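Local structure of 5-oxoprolinase subunit C (Escherichia coli, 5DUD) at residues T11-G16 with G117-P122; M34-I39 with R110-V115; A40-G45 with R297-L302; G68-T73 with A79-N84. The protein catalyses, as one subunit of 5-oxoprolinase, the ATP-driven cleavage of 5-oxoproline to L-glutamate, with release of ADP and phosphate. All blocks are in the same frame, centred on the assembly; numbering follows the deposited sequence.

Interaction 1 of 4, residues T11-G16 with G117-P122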
loop_
_atom_site.group_PDB
_atom_site.type_symbol
_atom_site.label_atom_id
_atom_site.label_comp_id
_atom_site.label_asym_id
_atom_site.label_seq_id
_atom_site.Cartn_x
_atom_site.Cartn_y
_atom_site.Cartn_z
ATOM N N THR A 11 -6.921 16.107 -3.294
ATOM C CA THR A 11 -7.270 15.711 -4.664
ATOM C C THR A 11 -6.020 15.171 -5.358
ATOM O O THR A 11 -4.974 15.817 -5.304
ATOM C CB THR A 11 -7.887 16.893 -5.417
ATOM O OG1 THR A 11 -8.918 17.454 -4.605
ATOM C CG2 THR A 11 -8.479 16.487 -6.767
ATOM N N THR A 12 -6.125 13.984 -6.005
ATOM C CA THR A 12 -5.014 13.312 -6.696
ATOM C C THR A 12 -5.484 12.556 -7.935
ATOM O O THR A 12 -6.661 12.216 -8.038
ATOM C CB THR A 12 -4.319 12.299 -5.754
ATOM O OG1 THR A 12 -5.264 11.314 -5.315
ATOM C CG2 THR A 12 -3.653 12.958 -4.581
ATOM N N VAL A 13 -4.539 12.232 -8.841
ATOM C CA VAL A 13 -4.802 11.427 -10.043
ATOM C C VAL A 13 -4.660 9.955 -9.647
ATOM O O VAL A 13 -3.560 9.543 -9.269
ATOM C CB VAL A 13 -3.848 11.787 -11.212
ATOM C CG1 VAL A 13 -4.261 11.072 -12.498
ATOM C CG2 VAL A 13 -3.775 13.298 -11.433
ATOM N N GLN A 14 -5.749 9.174 -9.707
ATOM C CA GLN A 14 -5.724 7.771 -9.311
ATOM C C GLN A 14 -6.098 6.862 -10.475
ATOM O O GLN A 14 -6.886 7.233 -11.339
ATOM C CB GLN A 14 -6.660 7.535 -8.114
ATOM C CG GLN A 14 -6.209 8.237 -6.828
ATOM C CD GLN A 14 -4.882 7.743 -6.284
ATOM O OE1 GLN A 14 -4.433 6.628 -6.563
ATOM N NE2 GLN A 14 -4.226 8.560 -5.473
ATOM N N ASP A 15 -5.479 5.671 -10.482
ATOM C CA ASP A 15 -5.583 4.624 -11.504
ATOM C C ASP A 15 -6.048 3.281 -10.875
ATOM O O ASP A 15 -6.473 3.257 -9.720
ATOM C CB ASP A 15 -4.171 4.458 -12.120
ATOM C CG ASP A 15 -4.144 4.145 -13.595
ATOM O OD1 ASP A 15 -4.452 5.046 -14.393
ATOM O OD2 ASP A 15 -3.784 3.004 -13.953
ATOM N N GLY A 16 -5.961 2.187 -11.640
ATOM C CA GLY A 16 -6.198 0.830 -11.150
ATOM C C GLY A 16 -5.230 0.404 -10.059
ATOM O O GLY A 16 -5.638 -0.250 -9.097
ATOM N N GLY A 117 -11.037 9.661 -22.986
ATOM C CA GLY A 117 -9.640 9.602 -23.401
ATOM C C GLY A 117 -8.690 9.321 -22.248
ATOM O O GLY A 117 -7.651 8.692 -22.457
ATOM N N GLY A 118 -9.028 9.799 -21.044
ATOM C CA GLY A 118 -8.226 9.612 -19.841
ATOM C C GLY A 118 -7.258 10.756 -19.639
ATOM O O GLY A 118 -6.930 11.464 -20.593
ATOM N N ILE A 119 -6.779 10.940 -18.404
ATOM C CA ILE A 119 -5.823 12.007 -18.103
ATOM C C ILE A 119 -4.456 11.543 -18.574
ATOM O O ILE A 119 -3.895 10.614 -17.992
ATOM C CB ILE A 119 -5.823 12.383 -16.598
ATOM C CG1 ILE A 119 -7.233 12.828 -16.129
ATOM C CG2 ILE A 119 -4.783 13.484 -16.324
ATOM C CD1 ILE A 119 -7.400 12.952 -14.638
ATOM N N ASP A 120 -3.952 12.148 -19.651
ATOM C CA ASP A 120 -2.651 11.788 -20.191
ATOM C C ASP A 120 -1.573 12.381 -19.295
ATOM O O ASP A 120 -1.324 13.582 -19.351
ATOM C CB ASP A 120 -2.509 12.272 -21.650
ATOM C CG ASP A 120 -1.357 11.660 -22.427
ATOM O OD1 ASP A 120 -0.453 11.069 -21.793
ATOM O OD2 ASP A 120 -1.364 11.760 -23.672
ATOM N N VAL A 121 -0.979 11.545 -18.431
ATOM C CA VAL A 121 0.109 11.912 -17.526
ATOM C C VAL A 121 1.125 10.783 -17.630
ATOM O O VAL A 121 0.745 9.677 -18.023
ATOM C CB VAL A 121 -0.342 12.192 -16.064
ATOM C CG1 VAL A 121 -0.940 13.590 -15.928
ATOM C CG2 VAL A 121 -1.308 11.130 -15.547
ATOM N N PRO A 122 2.418 10.995 -17.332
ATOM C CA PRO A 122 3.381 9.894 -17.538
ATOM C C PRO A 122 3.121 8.680 -16.632
ATOM O O PRO A 122 3.090 8.847 -15.415
ATOM C CB PRO A 122 4.750 10.528 -17.262
ATOM C CG PRO A 122 4.522 11.960 -17.011
ATOM C CD PRO A 122 3.070 12.243 -16.889
#
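Val13 meets Ile119 and Val121 through methyl groups alone, and one carbon, Val13 CG1, makes both contacts. The side chain leaves strand 12-14 with its CB directed at the loop 117-122; Val13 CB is still 5.1 Å from Ile119 CD1 and equally far from Val121 CG2, so the branches have to span the gap. CG1 does so because it stands anti to the backbone N (chi1 -172°), which sends it forward to the loop. There Val13 CG1 lies 4.2 Å from Ile119 CD1, the tip of an extended side chain. On another flank the same Val13 CG1 is 4.2 Å from Val121 CG2. The two directions make roughly a right angle at CG1, which is therefore held in the corner between the loop residues. The other branch, Val13 CG2, makes no comparable approach: its distance to Ile119 CD1 is 4.9 Å.

The backbones remain well apart, with Val13 CA 8.1 Å from Ile119 CA, and no hydrogen bond links the two segments. The main chain of Val13 is instead tied to Thr130, whose OG1 also bonds to Val13 O. Leu53 of strand 52-56 and Leu150 of strand 149-150 touch both Val13 and Ile119, completing a small aliphatic cluster. Because strands 52-56 and 149-150 belong to different antiparallel sheets, the cluster forms part of the apolar filling between sheets, the kind of core expected in the mainly beta, sheet-on-sheet architecture of this carboxyltransferase domain, a member of the cyclophilin-like clan.

Interaction 2 of 4, residues M34-I39 with R110-V115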
loop_
_atom_site.group_PDB
_atom_site.type_symbol
_atom_site.label_atom_id
_atom_site.label_comp_id
_atom_site.label_asym_id
_atom_site.label_seq_id
_atom_site.Cartn_x
_atom_site.Cartn_y
_atom_site.Cartn_z
ATOM N N MET A 34 -12.455 1.653 -5.519
ATOM C CA MET A 34 -12.154 1.125 -6.854
ATOM C C MET A 34 -13.419 1.008 -7.713
ATOM O O MET A 34 -13.356 1.420 -8.867
ATOM C CB MET A 34 -11.425 -0.236 -6.790
ATOM C CG MET A 34 -9.907 -0.141 -6.684
ATOM S SD MET A 34 -9.071 0.817 -7.983
ATOM C CE MET A 34 -9.863 0.175 -9.404
ATOM N N PRO A 35 -14.568 0.518 -7.185
ATOM C CA PRO A 35 -15.797 0.443 -7.998
ATOM C C PRO A 35 -16.303 1.796 -8.510
ATOM O O PRO A 35 -16.900 1.828 -9.580
ATOM C CB PRO A 35 -16.816 -0.171 -7.029
ATOM C CG PRO A 35 -16.001 -0.919 -6.052
ATOM C CD PRO A 35 -14.798 -0.055 -5.847
ATOM N N ALA A 36 -16.060 2.904 -7.775
ATOM C CA ALA A 36 -16.492 4.239 -8.210
ATOM C C ALA A 36 -15.696 4.720 -9.438
ATOM O O ALA A 36 -16.306 5.150 -10.414
ATOM C CB ALA A 36 -16.363 5.243 -7.084
ATOM N N LEU A 37 -14.356 4.631 -9.401
ATOM C CA LEU A 37 -13.475 5.007 -10.517
ATOM C C LEU A 37 -13.726 4.129 -11.766
ATOM O O LEU A 37 -13.716 4.643 -12.891
ATOM C CB LEU A 37 -12.005 4.873 -10.058
ATOM C CG LEU A 37 -10.926 5.173 -11.103
ATOM C CD1 LEU A 37 -9.812 6.016 -10.528
ATOM C CD2 LEU A 37 -10.316 3.890 -11.663
ATOM N N ARG A 38 -13.935 2.808 -11.565
ATOM C CA ARG A 38 -14.175 1.868 -12.668
ATOM C C ARG A 38 -15.455 2.209 -13.420
ATOM O O ARG A 38 -15.416 2.269 -14.644
ATOM C CB ARG A 38 -14.205 0.404 -12.189
ATOM C CG ARG A 38 -12.807 -0.137 -11.919
ATOM C CD ARG A 38 -12.782 -1.559 -11.420
ATOM N NE ARG A 38 -11.404 -2.023 -11.253
ATOM C CZ ARG A 38 -11.040 -3.188 -10.726
ATOM N NH1 ARG A 38 -11.963 -4.049 -10.299
ATOM N NH2 ARG A 38 -9.758 -3.506 -10.618
ATOM N N ILE A 39 -16.559 2.495 -12.708
ATOM C CA ILE A 39 -17.842 2.866 -13.328
ATOM C C ILE A 39 -17.695 4.178 -14.118
ATOM O O ILE A 39 -18.205 4.268 -15.234
ATOM C CB ILE A 39 -18.967 2.973 -12.258
ATOM C CG1 ILE A 39 -19.310 1.581 -11.676
ATOM C CG2 ILE A 39 -20.232 3.631 -12.825
ATOM C CD1 ILE A 39 -20.005 1.609 -10.307
ATOM N N ARG A 110 -15.274 10.479 -0.482
ATOM C CA ARG A 110 -14.521 10.595 -1.735
ATOM C C ARG A 110 -15.404 10.555 -2.999
ATOM O O ARG A 110 -16.317 9.740 -3.098
ATOM C CB ARG A 110 -13.445 9.501 -1.805
ATOM C CG ARG A 110 -12.267 9.805 -0.875
ATOM C CD ARG A 110 -11.564 8.576 -0.337
ATOM N NE ARG A 110 -10.623 8.924 0.735
ATOM C CZ ARG A 110 -10.901 8.970 2.042
ATOM N NH1 ARG A 110 -12.123 8.682 2.486
ATOM N NH2 ARG A 110 -9.955 9.302 2.917
ATOM N N SER A 111 -15.098 11.444 -3.972
ATOM C CA SER A 111 -15.790 11.578 -5.259
ATOM C C SER A 111 -14.779 11.437 -6.394
ATOM O O SER A 111 -13.626 11.825 -6.227
ATOM C CB SER A 111 -16.495 12.934 -5.334
ATOM O OG SER A 111 -17.414 13.017 -6.414
ATOM N N TYR A 112 -15.201 10.881 -7.541
ATOM C CA TYR A 112 -14.297 10.665 -8.678
ATOM C C TYR A 112 -14.793 11.388 -9.931
ATOM O O TYR A 112 -15.996 11.506 -10.134
ATOM C CB TYR A 112 -14.123 9.161 -8.949
ATOM C CG TYR A 112 -13.545 8.440 -7.753
ATOM C CD1 TYR A 112 -14.343 8.111 -6.664
ATOM C CD2 TYR A 112 -12.181 8.193 -7.657
ATOM C CE1 TYR A 112 -13.800 7.553 -5.512
ATOM C CE2 TYR A 112 -11.630 7.605 -6.521
ATOM C CZ TYR A 112 -12.445 7.287 -5.448
ATOM O OH TYR A 112 -11.930 6.696 -4.319
ATOM N N LEU A 113 -13.851 11.882 -10.758
ATOM C CA LEU A 113 -14.144 12.605 -11.994
ATOM C C LEU A 113 -13.303 12.037 -13.149
ATOM O O LEU A 113 -12.080 12.175 -13.144
ATOM C CB LEU A 113 -13.863 14.108 -11.796
ATOM C CG LEU A 113 -13.974 15.005 -13.034
ATOM C CD1 LEU A 113 -15.331 14.866 -13.695
ATOM C CD2 LEU A 113 -13.727 16.449 -12.681
ATOM N N ALA A 114 -13.971 11.418 -14.139
ATOM C CA ALA A 114 -13.328 10.828 -15.314
ATOM C C ALA A 114 -13.787 11.521 -16.594
ATOM O O ALA A 114 -14.955 11.896 -16.710
ATOM C CB ALA A 114 -13.654 9.349 -15.388
ATOM N N VAL A 115 -12.873 11.670 -17.554
ATOM C CA VAL A 115 -13.153 12.315 -18.840
ATOM C C VAL A 115 -12.787 11.344 -19.967
ATOM O O VAL A 115 -11.970 10.449 -19.759
ATOM C CB VAL A 115 -12.425 13.680 -18.974
ATOM C CG1 VAL A 115 -12.703 14.567 -17.764
ATOM C CG2 VAL A 115 -10.923 13.511 -19.185
#
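Tyr112 receives Ala36 and Leu37 on its ring, and this is part of a helix-on-sheet packing: helix 34-44 lies over the antiparallel sheet to which strand 110-115 belongs. Helix and strand come close here, with Tyr112 CA and Leu37 CA 6.0 Å apart. The ring rises from the strand with its CG anti to the carbonyl carbon (chi1 -60°), which turns it up toward the first turns of the helix.

Both helix residues approach obliquely from the same side of the ring plane, Ala36 near CD1 and Leu37 near CD2. Ala36 CB is 3.5 Å from Tyr112 CD1 and continues along that flank to Tyr112 CE1. Leu37 CB sits 4.1 Å from Tyr112 CD2, while Leu37 N lies above the ring face on this side, displaced toward the rim. In Leu37 the CG is anti to the backbone N (chi1 178°), and the side chain packs against Ala52 of strand 52-56; the ring is met by its CB. No hydrogen bond joins the two segments, so the contact rests on apolar surface, all of it buried.

The polar end of the tyrosine has partners beyond the packing, and two bonds fix the position of the hydroxyl: Tyr112 OH is hydrogen-bonded both to Glu54 OE2 of strand 52-56 and to the backbone N of Asp33, the residue just before the helix.

Interaction 3 of 4, residues A40-G45 with R297-L302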
loop_
_atom_site.group_PDB
_atom_site.type_symbol
_atom_site.label_atom_id
_atom_site.label_comp_id
_atom_site.label_asym_id
_atom_site.label_seq_id
_atom_site.Cartn_x
_atom_site.Cartn_y
_atom_site.Cartn_z
ATOM N N ALA A 40 -16.997 5.179 -13.540
ATOM C CA ALA A 40 -16.763 6.475 -14.184
ATOM C C ALA A 40 -16.019 6.304 -15.506
ATOM O O ALA A 40 -16.457 6.841 -16.521
ATOM C CB ALA A 40 -15.976 7.397 -13.262
ATOM N N ASN A 41 -14.905 5.546 -15.496
ATOM C CA ASN A 41 -14.126 5.302 -16.716
ATOM C C ASN A 41 -14.938 4.469 -17.715
ATOM O O ASN A 41 -14.836 4.694 -18.921
ATOM C CB ASN A 41 -12.777 4.626 -16.407
ATOM C CG ASN A 41 -11.783 5.525 -15.707
ATOM O OD1 ASN A 41 -11.559 6.671 -16.109
ATOM N ND2 ASN A 41 -11.099 5.009 -14.692
ATOM N N LEU A 42 -15.762 3.535 -17.215
ATOM C CA LEU A 42 -16.624 2.731 -18.079
ATOM C C LEU A 42 -17.641 3.628 -18.796
ATOM O O LEU A 42 -17.771 3.539 -20.019
ATOM C CB LEU A 42 -17.337 1.617 -17.288
ATOM C CG LEU A 42 -16.488 0.363 -17.006
ATOM C CD1 LEU A 42 -17.032 -0.413 -15.824
ATOM C CD2 LEU A 42 -16.406 -0.542 -18.230
ATOM N N LEU A 43 -18.308 4.525 -18.054
ATOM C CA LEU A 43 -19.287 5.451 -18.632
ATOM C C LEU A 43 -18.672 6.288 -19.753
ATOM O O LEU A 43 -19.314 6.443 -20.786
ATOM C CB LEU A 43 -19.881 6.386 -17.563
ATOM C CG LEU A 43 -20.903 5.766 -16.621
ATOM C CD1 LEU A 43 -20.982 6.550 -15.321
ATOM C CD2 LEU A 43 -22.273 5.671 -17.285
ATOM N N VAL A 44 -17.426 6.785 -19.578
ATOM C CA VAL A 44 -16.786 7.610 -20.604
ATOM C C VAL A 44 -16.159 6.781 -21.759
ATOM O O VAL A 44 -15.749 7.381 -22.750
ATOM C CB VAL A 44 -15.769 8.636 -20.037
ATOM C CG1 VAL A 44 -16.484 9.713 -19.228
ATOM C CG2 VAL A 44 -14.659 7.990 -19.221
ATOM N N GLY A 45 -16.106 5.454 -21.652
ATOM C CA GLY A 45 -15.588 4.598 -22.714
ATOM C C GLY A 45 -14.133 4.209 -22.567
ATOM O O GLY A 45 -13.645 3.398 -23.353
ATOM N N ARG A 297 -18.195 -9.676 -11.588
ATOM C CA ARG A 297 -19.283 -9.993 -12.516
ATOM C C ARG A 297 -20.144 -8.751 -12.800
ATOM O O ARG A 297 -20.716 -8.638 -13.883
ATOM C CB ARG A 297 -20.162 -11.114 -11.928
ATOM C CG ARG A 297 -19.467 -12.481 -11.854
ATOM C CD ARG A 297 -20.314 -13.522 -11.132
ATOM N NE ARG A 297 -19.774 -14.873 -11.292
ATOM C CZ ARG A 297 -20.393 -15.999 -10.941
ATOM N NH1 ARG A 297 -21.607 -15.955 -10.389
ATOM N NH2 ARG A 297 -19.808 -17.176 -11.122
ATOM N N TYR A 298 -20.259 -7.844 -11.813
ATOM C CA TYR A 298 -21.019 -6.596 -11.928
ATOM C C TYR A 298 -20.359 -5.627 -12.943
ATOM O O TYR A 298 -21.088 -4.964 -13.673
ATOM C CB TYR A 298 -21.176 -5.941 -10.535
ATOM C CG TYR A 298 -21.696 -4.522 -10.535
ATOM C CD1 TYR A 298 -23.053 -4.258 -10.676
ATOM C CD2 TYR A 298 -20.846 -3.448 -10.292
ATOM C CE1 TYR A 298 -23.544 -2.956 -10.631
ATOM C CE2 TYR A 298 -21.325 -2.143 -10.247
ATOM C CZ TYR A 298 -22.674 -1.900 -10.427
ATOM O OH TYR A 298 -23.153 -0.616 -10.373
ATOM N N PHE A 299 -19.011 -5.569 -13.028
ATOM C CA PHE A 299 -18.334 -4.688 -14.001
ATOM C C PHE A 299 -18.487 -5.221 -15.448
ATOM O O PHE A 299 -18.430 -4.432 -16.390
ATOM C CB PHE A 299 -16.844 -4.498 -13.659
ATOM C CG PHE A 299 -16.591 -3.922 -12.283
ATOM C CD1 PHE A 299 -17.066 -2.664 -11.938
ATOM C CD2 PHE A 299 -15.855 -4.627 -11.342
ATOM C CE1 PHE A 299 -16.843 -2.143 -10.663
ATOM C CE2 PHE A 299 -15.655 -4.114 -10.062
ATOM C CZ PHE A 299 -16.133 -2.870 -9.737
ATOM N N GLU A 300 -18.683 -6.546 -15.619
ATOM C CA GLU A 300 -18.924 -7.186 -16.917
ATOM C C GLU A 300 -20.344 -6.847 -17.406
ATOM O O GLU A 300 -20.558 -6.751 -18.615
ATOM C CB GLU A 300 -18.697 -8.706 -16.844
ATOM C CG GLU A 300 -17.229 -9.041 -16.631
ATOM C CD GLU A 300 -16.874 -10.511 -16.722
ATOM O OE1 GLU A 300 -17.401 -11.303 -15.909
ATOM O OE2 GLU A 300 -16.029 -10.864 -17.577
ATOM N N GLN A 301 -21.302 -6.630 -16.475
ATOM C CA GLN A 301 -22.659 -6.177 -16.816
ATOM C C GLN A 301 -22.598 -4.730 -17.333
ATOM O O GLN A 301 -23.288 -4.396 -18.296
ATOM C CB GLN A 301 -23.619 -6.274 -15.615
ATOM C CG GLN A 301 -24.099 -7.690 -15.304
ATOM C CD GLN A 301 -24.260 -7.949 -13.821
ATOM O OE1 GLN A 301 -23.743 -8.934 -13.286
ATOM N NE2 GLN A 301 -24.986 -7.085 -13.117
ATOM N N LEU A 302 -21.763 -3.880 -16.692
ATOM C CA LEU A 302 -21.548 -2.487 -17.115
ATOM C C LEU A 302 -20.832 -2.425 -18.473
ATOM O O LEU A 302 -21.073 -1.495 -19.243
ATOM C CB LEU A 302 -20.720 -1.704 -16.084
ATOM C CG LEU A 302 -21.468 -1.004 -14.942
ATOM C CD1 LEU A 302 -21.025 -1.527 -13.582
ATOM C CD2 LEU A 302 -21.255 0.509 -15.000
#
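Leu42 O receives a hydrogen bond from Gly45 N at 3.0 Å, and Leu42 is also the residue that reaches across to Phe299 and Leu302. The bond belongs to a Schellman motif closing helix 34-44, in which Gly45 takes a positive phi of 96°. Just before it, Val44 N to Ala40 O, at 3.2 Å, is the last regular helical bond. The chain thus leaves the helix at Gly45, three residues beyond the leucine that makes the contact.

From this turn the Leu42 side chain points at helix 285-302. Its CG is anti to the carbonyl carbon (chi1 -80°), and the CD1 branch does the touching. Leu42 CD1 is 3.9 Å from Leu302 CB, with the two leucine side chains crossing at about a right angle. The same methyl approaches the preceding turn, where Leu42 CD1 is 4.5 Å from Phe299 CD1, reaching that ring obliquely. Leu302 meets the methyl through its CB, and its own CD1 turns back over one face of the Tyr298 ring, close to the rim. No hydrogen bond passes between the segments, and the contact is partly buried.

Phe299 also rests on Pro35 and Arg38 and Leu302 on Ile39, while Val165 of a loop borders Leu302. The arrangement is that of plain apolar helix-helix packing, in which the final helix, entered soon after strand 277-282 of the seven-stranded sheet, is laid against the helix that covers the five-stranded sheet.

Interaction 4 of 4, residues G68-T73 with A79-N84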
loop_
_atom_site.group_PDB
_atom_site.type_symbol
_atom_site.label_atom_id
_atom_site.label_comp_id
_atom_site.label_asym_id
_atom_site.label_seq_id
_atom_site.Cartn_x
_atom_site.Cartn_y
_atom_site.Cartn_z
ATOM N N GLY A 68 -15.849 16.962 -25.424
ATOM C CA GLY A 68 -15.887 15.523 -25.224
ATOM C C GLY A 68 -17.006 15.111 -24.303
ATOM O O GLY A 68 -18.090 15.696 -24.340
ATOM N N TRP A 69 -16.754 14.096 -23.470
ATOM C CA TRP A 69 -17.731 13.570 -22.512
ATOM C C TRP A 69 -17.085 13.437 -21.143
ATOM O O TRP A 69 -15.858 13.354 -21.056
ATOM C CB TRP A 69 -18.264 12.204 -22.983
ATOM C CG TRP A 69 -18.804 12.203 -24.385
ATOM C CD1 TRP A 69 -18.086 12.092 -25.539
ATOM C CD2 TRP A 69 -20.178 12.300 -24.772
ATOM N NE1 TRP A 69 -18.928 12.138 -26.625
ATOM C CE2 TRP A 69 -20.219 12.257 -26.183
ATOM C CE3 TRP A 69 -21.383 12.419 -24.065
ATOM C CZ2 TRP A 69 -21.419 12.326 -26.897
ATOM C CZ3 TRP A 69 -22.572 12.475 -24.774
ATOM C CH2 TRP A 69 -22.582 12.442 -26.173
ATOM N N PHE A 70 -17.901 13.420 -20.071
ATOM C CA PHE A 70 -17.402 13.276 -18.702
ATOM C C PHE A 70 -18.424 12.547 -17.820
ATOM O O PHE A 70 -19.551 12.297 -18.249
ATOM C CB PHE A 70 -17.042 14.649 -18.100
ATOM C CG PHE A 70 -18.168 15.393 -17.417
ATOM C CD1 PHE A 70 -19.103 16.100 -18.155
ATOM C CD2 PHE A 70 -18.261 15.425 -16.032
ATOM C CE1 PHE A 70 -20.122 16.811 -17.523
ATOM C CE2 PHE A 70 -19.290 16.124 -15.403
ATOM C CZ PHE A 70 -20.215 16.809 -16.151
ATOM N N ALA A 71 -18.014 12.206 -16.598
ATOM C CA ALA A 71 -18.879 11.507 -15.649
ATOM C C ALA A 71 -18.397 11.704 -14.214
ATOM O O ALA A 71 -17.202 11.901 -13.989
ATOM C CB ALA A 71 -18.921 10.023 -15.986
ATOM N N LEU A 72 -19.331 11.653 -13.247
ATOM C CA LEU A 72 -19.045 11.788 -11.812
ATOM C C LEU A 72 -19.581 10.569 -11.049
ATOM O O LEU A 72 -20.670 10.097 -11.361
ATOM C CB LEU A 72 -19.676 13.068 -11.249
ATOM C CG LEU A 72 -18.965 14.397 -11.495
ATOM C CD1 LEU A 72 -19.905 15.554 -11.189
ATOM C CD2 LEU A 72 -17.692 14.518 -10.654
ATOM N N THR A 73 -18.797 10.027 -10.099
ATOM C CA THR A 73 -19.176 8.867 -9.277
ATOM C C THR A 73 -18.736 9.138 -7.823
ATOM O O THR A 73 -18.277 10.239 -7.515
ATOM C CB THR A 73 -18.559 7.566 -9.846
ATOM O OG1 THR A 73 -17.184 7.800 -10.106
ATOM C CG2 THR A 73 -19.269 7.060 -11.107
ATOM N N ALA A 79 -22.991 18.470 -7.824
ATOM C CA ALA A 79 -22.201 19.129 -8.862
ATOM C C ALA A 79 -23.070 20.006 -9.745
ATOM O O ALA A 79 -24.147 19.581 -10.157
ATOM C CB ALA A 79 -21.480 18.100 -9.713
ATOM N N ARG A 80 -22.617 21.244 -9.994
ATOM C CA ARG A 80 -23.306 22.201 -10.856
ATOM C C ARG A 80 -22.393 22.529 -12.032
ATOM O O ARG A 80 -21.251 22.938 -11.813
ATOM C CB ARG A 80 -23.714 23.486 -10.086
ATOM C CG ARG A 80 -25.228 23.638 -9.924
ATOM C CD ARG A 80 -25.621 25.002 -9.395
ATOM N NE ARG A 80 -27.074 25.121 -9.235
ATOM C CZ ARG A 80 -27.943 25.452 -10.192
ATOM N NH1 ARG A 80 -27.519 25.717 -11.428
ATOM N NH2 ARG A 80 -29.241 25.524 -9.924
ATOM N N LEU A 81 -22.881 22.289 -13.269
ATOM C CA LEU A 81 -22.172 22.579 -14.520
ATOM C C LEU A 81 -22.744 23.855 -15.157
ATOM O O LEU A 81 -23.754 23.801 -15.859
ATOM C CB LEU A 81 -22.290 21.383 -15.489
ATOM C CG LEU A 81 -21.576 21.497 -16.859
ATOM C CD1 LEU A 81 -20.063 21.531 -16.702
ATOM C CD2 LEU A 81 -21.946 20.331 -17.781
ATOM N N ASP A 82 -22.080 24.995 -14.899
ATOM C CA ASP A 82 -22.435 26.331 -15.389
ATOM C C ASP A 82 -23.837 26.767 -14.887
ATOM O O ASP A 82 -23.899 27.431 -13.852
ATOM C CB ASP A 82 -22.318 26.448 -16.937
ATOM C CG ASP A 82 -21.018 27.036 -17.495
ATOM O OD1 ASP A 82 -19.979 26.989 -16.787
ATOM O OD2 ASP A 82 -21.026 27.491 -18.659
ATOM N N ASP A 83 -24.946 26.408 -15.587
ATOM C CA ASP A 83 -26.309 26.828 -15.214
ATOM C C ASP A 83 -27.268 25.634 -15.018
ATOM O O ASP A 83 -28.488 25.820 -15.024
ATOM C CB ASP A 83 -26.883 27.809 -16.269
ATOM C CG ASP A 83 -27.037 27.266 -17.677
ATOM O OD1 ASP A 83 -26.023 27.218 -18.407
ATOM O OD2 ASP A 83 -28.171 26.894 -18.049
ATOM N N ASN A 84 -26.722 24.423 -14.809
ATOM C CA ASN A 84 -27.515 23.210 -14.594
ATOM C C ASN A 84 -26.900 22.366 -13.493
ATOM O O ASN A 84 -25.689 22.426 -13.278
ATOM C CB ASN A 84 -27.602 22.379 -15.882
ATOM C CG ASN A 84 -28.004 23.162 -17.113
ATOM O OD1 ASN A 84 -27.263 23.232 -18.096
ATOM N ND2 ASN A 84 -29.175 23.783 -17.083
#
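Phe70 with Leu81 and Leu72 with Ala79 form two separate apolar contacts between strand 68-74 and the turn that carries strand 80-81. Phe70 adopts the crowded position, its CG between the backbone N and the carbonyl carbon (chi1 87°), which projects the ring forward; Phe70 CE1 ends 4.0 Å from Leu81 CD2. Leu81 comes from the opposite direction with CG anti to its own N (chi1 -179°), and its methyl meets the ring obliquely. In Leu72 the CD1 branch lies 3.3 Å from Ala79 CB, a value not to be overread at 2.80 Å resolution.

The strands are not paired here, since Phe70 CA and Leu81 CA are 11.3 Å apart. Leu81 is held instead by a tight hairpin, with Leu81 N bonding to Asn84 O at 2.8 Å and Asn84 N bonding back to Leu81 O. Strand 68-74 belongs to the five-stranded sheet, whereas strand 80-81 lies in the six-stranded one beside strand 99-102, whose Leu100 touches Phe70 and Leu72 and whose Leu102 touches Leu72 and Ala79. With carbon alone meeting carbon, the two sheets are joined at this place by hydrophobic burial, without directional bonds.

How the interactions relate
From the N terminus, residues 11-16 open a loop that interaction 1 closes at 117-122, 101 residues on. Helix 34-44 follows; its first part closes a second loop in interaction 2, nested inside the first. Its last part, 40-45, waits until 297-302, so interaction 3 crosses both 1 and 2 and brings the end of the chain back to this half. Interaction 4 closes the shortest loop and is nested inside the other three. Interactions 1, 2 and 4 all reach the five-stranded sheet, and interaction 4 joins it to the six-stranded one through strand 80-81. Interactions 2 and 3 share helix 34-44, which thus links the five-stranded sheet to the final helix.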